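PDB 2NR9: rhomboid protease GlpG from Haemophilus influenzae, which acts as an intramembrane serine protease of the rhomboid family, probably cleaving type-1 transmembrane domains with a catalytic dyad contributed by different helices. Local coordinates for residues G9-T12 with L13-A17; L18-L21 with I22-Q26; G117-Y120 with A121-Y125; G176-W179 with G180-S184. The protein carries 2 engineered substitutions. All coordinates share one frame; numbering follows the deposited sequence.

Contact 1 (G9-T12 with L13-A17); sequences GKIT and LILTA
T12 O accepts two bonds from T16, one turn further along the helix. The amide T16 N reaches it at 2.9 Å, close to the line of the carbonyl, while the hydroxyl T16 OG1 reaches T12 O at 2.8 Å from above the carbonyl plane, 43° out of it. This second bond is possible because OG1 of T16 stands beside its own backbone N (chi1 -56°) and so faces the preceding turn. T12 adopts the same rotamer, but its OG1 bonds E81 OE1 of helix 63-84, and the other carboxylate oxygen of E81 accepts the amide of I11.

Routine i to i+4 bonds join the rest of the backbone, beginning at L13 N to G9 O (3.1 Å). G9 is the N-cap residue, and these turns open helix 10-27, the predicted first transmembrane helix of the rhomboid fold.

Apolar contact is sparse. I11 and L15 run side by side, with I11 CG2 3.9 Å from L15 CD1, and both touch helix 86-108, at L89 and Y93 respectively. L13 also touches F74 of helix 63-84.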
loop_
_atom_site.group_PDB
_atom_site.type_symbol
_atom_site.label_atom_id
_atom_site.label_comp_id
_atom_site.label_asym_id
_atom_site.label_seq_id
_atom_site.Cartn_x
_atom_site.Cartn_y
_atom_site.Cartn_z
ATOM N N GLY A 9 -4.279 1.230 14.832
ATOM C CA GLY A 9 -3.645 2.511 14.568
ATOM C C GLY A 9 -4.593 3.555 14.024
ATOM O O GLY A 9 -5.502 3.244 13.252
ATOM N N LYS A 10 -4.359 4.807 14.412
ATOM C CA LYS A 10 -5.178 5.926 13.968
ATOM C C LYS A 10 -5.009 6.217 12.471
ATOM O O LYS A 10 -5.979 6.506 11.781
ATOM C CB LYS A 10 -4.875 7.172 14.802
ATOM C CG LYS A 10 -5.275 7.037 16.265
ATOM C CD LYS A 10 -4.894 8.267 17.067
ATOM C CE LYS A 10 -5.329 8.125 18.526
ATOM N NZ LYS A 10 -4.998 9.335 19.329
ATOM N N ILE A 11 -3.778 6.140 11.976
ATOM C CA ILE A 11 -3.524 6.381 10.553
ATOM C C ILE A 11 -4.140 5.268 9.694
ATOM O O ILE A 11 -4.787 5.539 8.684
ATOM C CB ILE A 11 -2.023 6.514 10.253
ATOM C CG1 ILE A 11 -1.432 7.727 10.995
ATOM C CG2 ILE A 11 -1.789 6.657 8.742
ATOM C CD1 ILE A 11 -1.997 9.080 10.544
ATOM N N THR A 12 -3.930 4.018 10.106
ATOM C CA THR A 12 -4.522 2.865 9.421
ATOM C C THR A 12 -6.024 3.077 9.297
ATOM O O THR A 12 -6.595 2.978 8.209
ATOM C CB THR A 12 -4.298 1.560 10.225
ATOM O OG1 THR A 12 -2.895 1.289 10.332
ATOM C CG2 THR A 12 -4.984 0.392 9.549
ATOM N N LEU A 13 -6.656 3.359 10.430
ATOM C CA LEU A 13 -8.089 3.596 10.488
ATOM C C LEU A 13 -8.530 4.745 9.595
ATOM O O LEU A 13 -9.498 4.617 8.861
ATOM C CB LEU A 13 -8.543 3.812 11.933
ATOM C CG LEU A 13 -8.566 2.526 12.762
ATOM C CD1 LEU A 13 -8.663 2.819 14.244
ATOM C CD2 LEU A 13 -9.715 1.634 12.305
ATOM N N ILE A 14 -7.823 5.873 9.663
ATOM C CA ILE A 14 -8.160 7.024 8.821
ATOM C C ILE A 14 -8.094 6.697 7.327
ATOM O O ILE A 14 -8.958 7.119 6.552
ATOM C CB ILE A 14 -7.253 8.242 9.103
ATOM C CG1 ILE A 14 -7.621 8.891 10.440
ATOM C CG2 ILE A 14 -7.391 9.266 7.985
ATOM C CD1 ILE A 14 -6.807 10.136 10.761
ATOM N N LEU A 15 -7.053 5.972 6.918
ATOM C CA LEU A 15 -6.878 5.613 5.505
ATOM C C LEU A 15 -7.918 4.598 5.033
ATOM O O LEU A 15 -8.440 4.692 3.913
ATOM C CB LEU A 15 -5.456 5.101 5.244
ATOM C CG LEU A 15 -4.353 6.158 5.322
ATOM C CD1 LEU A 15 -2.968 5.519 5.252
ATOM C CD2 LEU A 15 -4.529 7.204 4.220
ATOM N N THR A 16 -8.234 3.639 5.888
ATOM C CA THR A 16 -9.250 2.651 5.553
ATOM C C THR A 16 -10.612 3.332 5.399
ATOM O O THR A 16 -11.289 3.172 4.377
ATOM C CB THR A 16 -9.318 1.553 6.617
ATOM O OG1 THR A 16 -8.015 0.967 6.775
ATOM C CG2 THR A 16 -10.317 0.477 6.218
ATOM N N ALA A 17 -10.976 4.150 6.382
ATOM C CA ALA A 17 -12.257 4.860 6.361
ATOM C C ALA A 17 -12.379 5.839 5.181
ATOM O O ALA A 17 -13.472 6.053 4.663
ATOM C CB ALA A 17 -12.497 5.577 7.687
#

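Contact 2 (L18-L21 with I22-Q26); sequences LCVL and IYIAQ. Engineered in segment 22-26: I24 (natural residue Leu). With PQE (3,6,12,15,18,21,24-heptaoxahexatriacontan-1-ol), chain F.
V20 and I24 meet as neighbouring branched side chains that point the same way, V20 CG1 lying 4.1 Å from I24 CG1. I24 is an engineered residue, leucine in the natural protein. With CG1 anti to the carbonyl carbon (chi1 -63°), I24 brings that atom to 3.0 Å from V20 O. I22 is placed likewise, with CG1 3.3 Å from L18 O, and touches I34 and M38 of helix 31-38.

Across the contact, hydrogen bonding is confined to the main chain. I22 N, Y23 N, I24 N and A25 N bond the carbonyls of L18, C19, V20 and L21, with I24 N to V20 O the straightest at 172°. These turns belong to helix 10-27, the predicted first transmembrane helix.

Contacts with bound amphiphiles make up the third kind. The ring of Y23 swings off the helix to meet one heptaoxahexatriacontanol molecule, with Y23 OH 3.9 Å from its C55, and L18 touches a bound phospholipid fragment.

With only one apolar side-chain pair across the turn, the main-chain polar groups pair within the helix, consistent with a transmembrane segment whose V20, L21 and I24 side may face lipid.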
loop_
_atom_site.group_PDB
_atom_site.type_symbol
_atom_site.label_atom_id
_atom_site.label_comp_id
_atom_site.label_asym_id
_atom_site.label_seq_id
_atom_site.Cartn_x
_atom_site.Cartn_y
_atom_site.Cartn_z
ATOM N N LEU A 18 -11.266 6.449 4.785
ATOM C CA LEU A 18 -11.268 7.359 3.632
ATOM C C LEU A 18 -11.569 6.600 2.352
ATOM O O LEU A 18 -12.318 7.078 1.493
ATOM C CB LEU A 18 -9.930 8.097 3.492
ATOM C CG LEU A 18 -9.740 9.386 4.287
ATOM C CD1 LEU A 18 -8.348 9.946 4.054
ATOM C CD2 LEU A 18 -10.798 10.409 3.894
ATOM N N CYS A 19 -10.936 5.441 2.201
ATOM C CA CYS A 19 -11.167 4.595 1.036
ATOM C C CYS A 19 -12.627 4.190 0.957
ATOM O O CYS A 19 -13.240 4.274 -0.105
ATOM C CB CYS A 19 -10.266 3.355 1.059
ATOM S SG CYS A 19 -8.514 3.673 0.632
ATOM N N VAL A 20 -13.185 3.755 2.086
ATOM C CA VAL A 20 -14.589 3.360 2.135
ATOM C C VAL A 20 -15.505 4.529 1.773
ATOM O O VAL A 20 -16.459 4.361 1.018
ATOM C CB VAL A 20 -14.997 2.826 3.536
ATOM C CG1 VAL A 20 -16.494 2.483 3.560
ATOM C CG2 VAL A 20 -14.166 1.615 3.914
ATOM N N LEU A 21 -15.205 5.713 2.305
ATOM C CA LEU A 21 -16.038 6.893 2.054
ATOM C C LEU A 21 -16.005 7.343 0.601
ATOM O O LEU A 21 -17.026 7.733 0.039
ATOM C CB LEU A 21 -15.650 8.041 2.978
ATOM C CG LEU A 21 -15.910 7.795 4.463
ATOM C CD1 LEU A 21 -15.454 8.993 5.287
ATOM C CD2 LEU A 21 -17.382 7.509 4.704
ATOM N N ILE A 22 -14.826 7.291 -0.002
ATOM C CA ILE A 22 -14.680 7.664 -1.391
ATOM C C ILE A 22 -15.354 6.638 -2.314
ATOM O O ILE A 22 -16.045 7.013 -3.263
ATOM C CB ILE A 22 -13.210 7.903 -1.757
ATOM C CG1 ILE A 22 -12.692 9.149 -1.019
ATOM C CG2 ILE A 22 -13.056 8.090 -3.262
ATOM C CD1 ILE A 22 -11.194 9.303 -1.055
ATOM N N TYR A 23 -15.250 5.355 -1.971
ATOM C CA TYR A 23 -15.912 4.308 -2.763
ATOM C C TYR A 23 -17.426 4.477 -2.688
ATOM O O TYR A 23 -18.100 4.543 -3.712
ATOM C CB TYR A 23 -15.508 2.912 -2.283
ATOM C CG TYR A 23 -15.987 1.777 -3.179
ATOM C CD1 TYR A 23 -15.394 1.550 -4.415
ATOM C CD2 TYR A 23 -16.969 0.889 -2.752
ATOM C CE1 TYR A 23 -15.793 0.497 -5.220
ATOM C CE2 TYR A 23 -17.377 -0.177 -3.553
ATOM C CZ TYR A 23 -16.783 -0.363 -4.788
ATOM O OH TYR A 23 -17.171 -1.412 -5.595
ATOM N N ILE A 24 -17.956 4.578 -1.470
ATOM C CA ILE A 24 -19.387 4.795 -1.298
ATOM C C ILE A 24 -19.826 5.980 -2.151
ATOM O O ILE A 24 -20.826 5.905 -2.856
ATOM C CB ILE A 24 -19.763 5.044 0.174
ATOM C CG1 ILE A 24 -19.440 3.812 1.025
ATOM C CG2 ILE A 24 -21.256 5.356 0.295
ATOM C CD1 ILE A 24 -20.325 2.603 0.722
ATOM N N ALA A 25 -19.055 7.063 -2.104
ATOM C CA ALA A 25 -19.350 8.237 -2.913
ATOM C C ALA A 25 -19.385 7.867 -4.398
ATOM O O ALA A 25 -20.241 8.346 -5.146
ATOM C CB ALA A 25 -18.325 9.338 -2.656
ATOM N N GLN A 26 -18.462 7.006 -4.819
ATOM C CA GLN A 26 -18.430 6.570 -6.213
ATOM C C GLN A 26 -19.762 5.943 -6.628
ATOM O O GLN A 26 -20.170 6.048 -7.785
ATOM C CB GLN A 26 -17.293 5.561 -6.450
ATOM C CG GLN A 26 -15.895 6.136 -6.297
ATOM C CD GLN A 26 -14.808 5.093 -6.486
ATOM O OE1 GLN A 26 -13.951 4.918 -5.623
ATOM N NE2 GLN A 26 -14.857 4.375 -7.604
HETATM O O47 PQE F . -22.420 -2.579 -5.913
HETATM C C68 PQE F . -21.743 -3.454 -6.828
HETATM C C52 PQE F . -20.478 -2.775 -7.348
HETATM O O70 PQE F . -19.789 -3.661 -8.232
HETATM C C55 PQE F . -18.755 -4.388 -7.565
HETATM C C58 PQE F . -18.296 -5.549 -8.441
HETATM O O71 PQE F . -17.607 -6.511 -7.641
HETATM C C61 PQE F . -18.316 -7.749 -7.569
HETATM C C62 PQE F . -19.816 -7.479 -7.540
HETATM C C63 PQE F . -20.518 -8.345 -6.501
HETATM C C66 PQE F . -19.644 -8.559 -5.271
HETATM C C67 PQE F . -20.018 -7.592 -4.154
HETATM O O72 PQE F . -19.110 -7.755 -3.063
HETATM C C65 PQE F . -19.422 -6.876 -1.980
HETATM C C64 PQE F . -18.370 -7.009 -0.882
HETATM O O73 PQE F . -18.548 -5.970 0.085
HETATM C C60 PQE F . -18.510 -4.671 -0.506
HETATM C C59 PQE F . -17.700 -3.730 0.380
HETATM O O74 PQE F . -17.803 -2.393 -0.114
HETATM C C57 PQE F . -16.738 -1.564 0.355
HETATM C C56 PQE F . -16.449 -1.866 1.823
HETATM O O75 PQE F . -15.165 -2.481 1.954
HETATM C C54 PQE F . -15.105 -3.328 3.102
HETATM C C53 PQE F . -13.649 -3.647 3.431
HETATM O O76 PQE F . -13.433 -3.510 4.835
HETATM C C51 PQE F . -12.631 -4.573 5.356
HETATM C C50 PQE F . -12.237 -4.272 6.801
HETATM C C49 PQE F . -11.092 -5.174 7.255
HETATM C C48 PQE F . -11.451 -5.940 8.523
HETATM C C47 PQE F . -10.332 -6.900 8.914
HETATM C C46 PQE F . -10.806 -8.350 8.859
HETATM C C45 PQE F . -9.626 -9.313 8.776
HETATM C C44 PQE F . -10.090 -10.731 8.449
HETATM C C43 PQE F . -8.934 -11.726 8.528
HETATM C C42 PQE F . -9.279 -12.909 9.429
HETATM C C41 PQE F . -8.732 -14.216 8.866
HETATM C C40 PQE F . -9.768 -15.321 8.941
#

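Contact 3 (G117-Y120 with A121-Y125); sequences GVVY and AVLGY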
loop_
_atom_site.group_PDB
_atom_site.type_symbol
_atom_site.label_atom_id
_atom_site.label_comp_id
_atom_site.label_asym_id
_atom_site.label_seq_id
_atom_site.Cartn_x
_atom_site.Cartn_y
_atom_site.Cartn_z
ATOM N N GLY A 117 -0.771 -1.196 -4.606
ATOM C CA GLY A 117 0.648 -0.863 -4.665
ATOM C C GLY A 117 1.182 -0.567 -3.271
ATOM O O GLY A 117 2.327 -0.885 -2.956
ATOM N N VAL A 118 0.347 0.055 -2.440
ATOM C CA VAL A 118 0.712 0.345 -1.052
ATOM C C VAL A 118 0.688 -0.938 -0.220
ATOM O O VAL A 118 1.556 -1.156 0.635
ATOM C CB VAL A 118 -0.228 1.396 -0.424
ATOM C CG1 VAL A 118 0.128 1.630 1.045
ATOM C CG2 VAL A 118 -0.153 2.704 -1.199
ATOM N N VAL A 119 -0.273 -1.811 -0.517
ATOM C CA VAL A 119 -0.401 -3.088 0.179
ATOM C C VAL A 119 0.877 -3.915 0.035
ATOM O O VAL A 119 1.412 -4.414 1.014
ATOM C CB VAL A 119 -1.627 -3.905 -0.336
ATOM C CG1 VAL A 119 -1.646 -5.280 0.285
ATOM C CG2 VAL A 119 -2.927 -3.170 -0.028
ATOM N N TYR A 120 1.362 -4.050 -1.194
ATOM C CA TYR A 120 2.603 -4.768 -1.447
ATOM C C TYR A 120 3.815 -4.145 -0.766
ATOM O O TYR A 120 4.678 -4.858 -0.253
ATOM C CB TYR A 120 2.827 -4.972 -2.945
ATOM C CG TYR A 120 1.993 -6.100 -3.482
ATOM C CD1 TYR A 120 0.703 -5.876 -3.944
ATOM C CD2 TYR A 120 2.425 -7.415 -3.367
ATOM C CE1 TYR A 120 -0.100 -6.926 -4.369
ATOM C CE2 TYR A 120 1.630 -8.473 -3.791
ATOM C CZ TYR A 120 0.367 -8.219 -4.287
ATOM O OH TYR A 120 -0.425 -9.261 -4.715
ATOM N N ALA A 121 3.880 -2.819 -0.746
ATOM C CA ALA A 121 4.950 -2.147 -0.024
ATOM C C ALA A 121 4.833 -2.522 1.454
ATOM O O ALA A 121 5.819 -2.879 2.100
ATOM C CB ALA A 121 4.846 -0.644 -0.200
ATOM N N VAL A 122 3.614 -2.445 1.982
ATOM C CA VAL A 122 3.356 -2.818 3.368
ATOM C C VAL A 122 3.707 -4.292 3.633
ATOM O O VAL A 122 4.377 -4.605 4.622
ATOM C CB VAL A 122 1.890 -2.510 3.783
ATOM C CG1 VAL A 122 1.483 -3.329 5.004
ATOM C CG2 VAL A 122 1.713 -1.006 4.038
ATOM N N LEU A 123 3.268 -5.189 2.742
ATOM C CA LEU A 123 3.591 -6.621 2.875
ATOM C C LEU A 123 5.096 -6.840 2.751
ATOM O O LEU A 123 5.677 -7.660 3.461
ATOM C CB LEU A 123 2.862 -7.460 1.817
ATOM C CG LEU A 123 1.331 -7.442 1.822
ATOM C CD1 LEU A 123 0.781 -8.438 0.800
ATOM C CD2 LEU A 123 0.807 -7.761 3.210
ATOM N N GLY A 124 5.721 -6.117 1.830
ATOM C CA GLY A 124 7.162 -6.213 1.646
ATOM C C GLY A 124 7.920 -5.773 2.890
ATOM O O GLY A 124 8.900 -6.400 3.285
ATOM N N TYR A 125 7.469 -4.677 3.496
ATOM C CA TYR A 125 8.102 -4.143 4.698
ATOM C C TYR A 125 8.024 -5.130 5.858
ATOM O O TYR A 125 9.029 -5.442 6.489
ATOM C CB TYR A 125 7.445 -2.828 5.105
ATOM C CG TYR A 125 8.190 -2.095 6.186
ATOM C CD1 TYR A 125 9.195 -1.201 5.867
ATOM C CD2 TYR A 125 7.904 -2.312 7.527
ATOM C CE1 TYR A 125 9.889 -0.532 6.846
ATOM C CE2 TYR A 125 8.597 -1.643 8.519
ATOM C CZ TYR A 125 9.585 -0.753 8.170
ATOM O OH TYR A 125 10.283 -0.086 9.145
#
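Y120 and G124 are joined by a short main-chain bond, G124 N lying 2.6 Å from Y120 O with an N-H...O angle of 154°. Of all the residues here, Y120 has the most surface buried within the contact, although its bond to CB points away from the following turn. The first torsion, chi1 -78°, puts CG on the backbone-N side, and the ring reaches H169, the catalytic histidine on helix 166-191, where the two ring planes meet at about 40°. I151 lies against it as well.

A121 is bound less firmly. Its N is 3.3 Å from G117 O, a weak bond, and its CB rests 3.4 Å from V118 O. The small methyl faces A96 of helix 86-108, a pairing of two alanines that is consistent with close approach of the helices. All this occurs in the opening turns of helix 116-131, which starts at the nucleophile S116; G117 is the last residue of the Gly-X-Ser-Gly motif of rhomboid proteases.

L123 makes the main apolar contact. Its N bonds V119 O at 2.7 Å, and its CG comes to 3.1 Å from that same V119 O. V119 and L123 extend in the same direction, with V119 CG1 4.0 Å from L123 CG. Both side chains press on W72 of helix 63-84, and L123 also reaches F76 of that helix and L148 of a loop.

Contact 4 (G176-W179 with G180-S184); sequences GLIW and GFIDS. With PQE (3,6,12,15,18,21,24-heptaoxahexatriacontan-1-ol), chain E; PA6 ((R)-2-(formyloxy)-3-(phosphonooxy)propyl pentanoate), chain D.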
loop_
_atom_site.group_PDB
_atom_site.type_symbol
_atom_site.label_atom_id
_atom_site.label_comp_id
_atom_site.label_asym_id
_atom_site.label_seq_id
_atom_site.Cartn_x
_atom_site.Cartn_y
_atom_site.Cartn_z
ATOM N N GLY A 176 8.979 -1.678 -0.228
ATOM C CA GLY A 176 8.857 -2.224 1.121
ATOM C C GLY A 176 10.082 -3.006 1.548
ATOM O O GLY A 176 10.588 -2.827 2.656
ATOM N N LEU A 177 10.561 -3.873 0.664
ATOM C CA LEU A 177 11.742 -4.684 0.952
ATOM C C LEU A 177 12.982 -3.826 1.233
ATOM O O LEU A 177 13.712 -4.079 2.191
ATOM C CB LEU A 177 12.019 -5.671 -0.188
ATOM C CG LEU A 177 10.999 -6.789 -0.433
ATOM C CD1 LEU A 177 11.358 -7.574 -1.688
ATOM C CD2 LEU A 177 10.907 -7.715 0.765
ATOM N N ILE A 178 13.222 -2.825 0.392
ATOM C CA ILE A 178 14.380 -1.940 0.577
ATOM C C ILE A 178 14.251 -1.100 1.847
ATOM O O ILE A 178 15.205 -0.977 2.614
ATOM C CB ILE A 178 14.599 -1.005 -0.639
ATOM C CG1 ILE A 178 14.972 -1.819 -1.881
ATOM C CG2 ILE A 178 15.695 0.018 -0.343
ATOM C CD1 ILE A 178 15.095 -0.979 -3.162
ATOM N N TRP A 179 13.062 -0.546 2.079
ATOM C CA TRP A 179 12.848 0.297 3.245
ATOM C C TRP A 179 13.058 -0.506 4.528
ATOM O O TRP A 179 13.739 -0.058 5.445
ATOM C CB TRP A 179 11.441 0.896 3.231
ATOM C CG TRP A 179 11.328 2.171 4.010
ATOM C CD1 TRP A 179 11.850 2.423 5.246
ATOM C CD2 TRP A 179 10.511 3.307 3.682
ATOM N NE1 TRP A 179 11.484 3.680 5.667
ATOM C CE2 TRP A 179 10.650 4.237 4.732
ATOM C CE3 TRP A 179 9.705 3.642 2.584
ATOM C CZ2 TRP A 179 10.024 5.490 4.713
ATOM C CZ3 TRP A 179 9.082 4.885 2.568
ATOM C CH2 TRP A 179 9.246 5.793 3.627
ATOM N N GLY A 180 12.482 -1.705 4.570
ATOM C CA GLY A 180 12.595 -2.583 5.731
ATOM C C GLY A 180 14.017 -3.036 6.009
ATOM O O GLY A 180 14.403 -3.208 7.163
ATOM N N PHE A 181 14.785 -3.273 4.947
ATOM C CA PHE A 181 16.182 -3.671 5.085
ATOM C C PHE A 181 16.966 -2.524 5.716
ATOM O O PHE A 181 17.783 -2.729 6.619
ATOM C CB PHE A 181 16.778 -4.027 3.720
ATOM C CG PHE A 181 18.198 -4.527 3.786
ATOM C CD1 PHE A 181 18.464 -5.882 3.900
ATOM C CD2 PHE A 181 19.263 -3.641 3.737
ATOM C CE1 PHE A 181 19.773 -6.351 3.968
ATOM C CE2 PHE A 181 20.574 -4.101 3.808
ATOM C CZ PHE A 181 20.826 -5.462 3.929
ATOM N N ILE A 182 16.700 -1.315 5.243
ATOM C CA ILE A 182 17.352 -0.130 5.775
ATOM C C ILE A 182 17.016 0.077 7.257
ATOM O O ILE A 182 17.910 0.275 8.076
ATOM C CB ILE A 182 16.990 1.118 4.957
ATOM C CG1 ILE A 182 17.588 1.008 3.551
ATOM C CG2 ILE A 182 17.493 2.378 5.654
ATOM C CD1 ILE A 182 17.142 2.093 2.603
ATOM N N ASP A 183 15.732 -0.004 7.600
ATOM C CA ASP A 183 15.299 0.138 8.997
ATOM C C ASP A 183 15.876 -0.959 9.882
ATOM O O ASP A 183 16.223 -0.720 11.040
ATOM C CB ASP A 183 13.775 0.139 9.097
ATOM C CG ASP A 183 13.173 1.460 8.703
ATOM O OD1 ASP A 183 13.930 2.455 8.623
ATOM O OD2 ASP A 183 11.936 1.521 8.519
ATOM N N SER A 184 15.907 -2.176 9.359
ATOM C CA SER A 184 16.480 -3.291 10.084
ATOM C C SER A 184 17.939 -2.967 10.399
ATOM O O SER A 184 18.391 -3.135 11.533
ATOM C CB SER A 184 16.382 -4.573 9.257
ATOM O OG SER A 184 16.989 -5.662 9.931
HETATM O O47 PQE E . 13.505 5.078 7.885
HETATM C C68 PQE E . 13.926 5.772 6.701
HETATM C C52 PQE E . 15.158 5.090 6.111
HETATM O O70 PQE E . 15.248 5.367 4.711
HETATM C C55 PQE E . 14.607 4.360 3.929
HETATM C C58 PQE E . 14.819 4.646 2.447
HETATM O O71 PQE E . 13.559 4.653 1.777
HETATM C C61 PQE E . 13.359 3.478 0.988
HETATM C C62 PQE E . 13.235 3.876 -0.477
HETATM C C63 PQE E . 12.934 2.674 -1.361
HETATM C C66 PQE E . 12.551 3.125 -2.767
HETATM C C67 PQE E . 13.145 2.203 -3.820
HETATM O O72 PQE E . 13.703 2.980 -4.878
HETATM C C65 PQE E . 12.862 2.998 -6.031
HETATM C C64 PQE E . 12.363 1.586 -6.326
HETATM O O73 PQE E . 11.558 1.613 -7.505
HETATM C C60 PQE E . 11.219 0.300 -7.958
HETATM C C59 PQE E . 10.658 0.388 -9.374
HETATM O O74 PQE E . 11.615 -0.109 -10.307
HETATM C C57 PQE E . 11.616 -1.535 -10.346
HETATM C C56 PQE E . 10.959 -2.006 -11.636
HETATM O O75 PQE E . 9.783 -2.756 -11.339
HETATM C C54 PQE E . 8.881 -2.769 -12.443
HETATM C C53 PQE E . 8.527 -4.208 -12.801
HETATM O O76 PQE E . 7.564 -4.201 -13.854
HETATM C C51 PQE E . 7.362 -5.502 -14.401
HETATM C C50 PQE E . 5.918 -5.635 -14.870
HETATM C C49 PQE E . 5.442 -7.077 -14.749
HETATM C C48 PQE E . 4.799 -7.552 -16.048
HETATM C C47 PQE E . 5.389 -8.884 -16.501
HETATM C C46 PQE E . 4.429 -9.625 -17.428
HETATM C C45 PQE E . 4.828 -9.449 -18.890
HETATM C C44 PQE E . 3.605 -9.494 -19.802
HETATM C C43 PQE E . 4.011 -9.728 -21.254
HETATM C C42 PQE E . 2.834 -10.246 -22.076
HETATM C C41 PQE E . 2.908 -11.759 -22.255
HETATM C C40 PQE E . 2.755 -12.148 -23.710
HETATM O O32 PA6 D . 23.099 4.247 0.217
HETATM C C31 PA6 D . 22.191 3.642 0.766
HETATM C C32 PA6 D . 22.066 2.143 0.629
HETATM C C33 PA6 D . 22.979 1.461 1.640
HETATM C C34 PA6 D . 22.172 0.699 2.686
HETATM C C35 PA6 D . 21.035 -0.067 2.046
HETATM O O31 PA6 D . 21.220 4.381 1.559
HETATM C C3 PA6 D . 21.380 5.783 1.768
HETATM C C2 PA6 D . 20.166 6.330 2.513
HETATM O O21 PA6 D . 19.006 6.220 1.687
HETATM C C21 PA6 D . 18.674 4.956 1.044
HETATM O O22 PA6 D . 17.779 4.905 0.217
HETATM C C1 PA6 D . 19.955 5.550 3.808
HETATM O O11 PA6 D . 21.213 5.142 4.343
HETATM P P PA6 D . 21.285 4.086 5.560
HETATM O O13 PA6 D . 21.503 2.755 4.880
HETATM O O14 PA6 D . 22.455 4.557 6.391
HETATM O O12 PA6 D . 19.944 4.228 6.239
#
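W179 and D183, one turn apart, share a bound detergent hydroxyl. The indole W179 NE1 donates a weak bond to O47 of the heptaoxahexatriacontanol in chain E (3.3 Å, 150°), and O47 in turn donates to D183 OD1 at 2.8 Å. D183 OD1 lies at the indole edge, in the ring plane, while the carboxylate as a whole is turned 62° from it. The other oxygen, D183 OD2, approaches W179 CD1 at 3.4 Å, but its polar partners lie elsewhere: it probably accepts a bond from Y125 OH, at a distance short enough to be treated with caution, and forms a salt bridge with K88 NZ, which would tend to favour a charged carboxylate. Detergent also covers one face of the indole, with ether O71 3.8 Å above the plane and offset toward the rim.

Main-chain donors and acceptors pair within the helix. D183 N bonds W179 O at 2.9 Å, and G180 N, F181 N and I182 N bond the carbonyls of G176, L177 and I178.

I178 and I182 lie side by side, with I178 CG2 3.9 Å from I182 CD1. I182 CD1 is 3.5 Å from detergent C58, and I182 also meets the bound phospholipid fragment.

Helix 166-191 packs against two others here: W179 on M91, L92 and V95 of helix 86-108, and L177 on F127 and I128 of helix 116-131.

In the fold
Contacts 1 and 2 follow one another on helix 10-27, whereas contacts 3 and 4 lie on helices 116-131 and 166-191. Contact 3 is the core member, its centre about 5 Å from that of the chain and every touching residue buried; contacts 1 and 2 are only partly buried, and contact 4 is mostly buried though about 15 Å from the centre. Contact 1, at the helix start, adds a threonine hydroxyl bond to the backbone. Contacts 2 and 4, about 31 Å apart between centres, each meet their own detergent molecule, contact 2 by packing alone and contact 4 by packing plus two hydrogen bonds, one weak. Contacts 3 and 4 touch directly: G124 O packs on L177 CD2, and Y125 on G180.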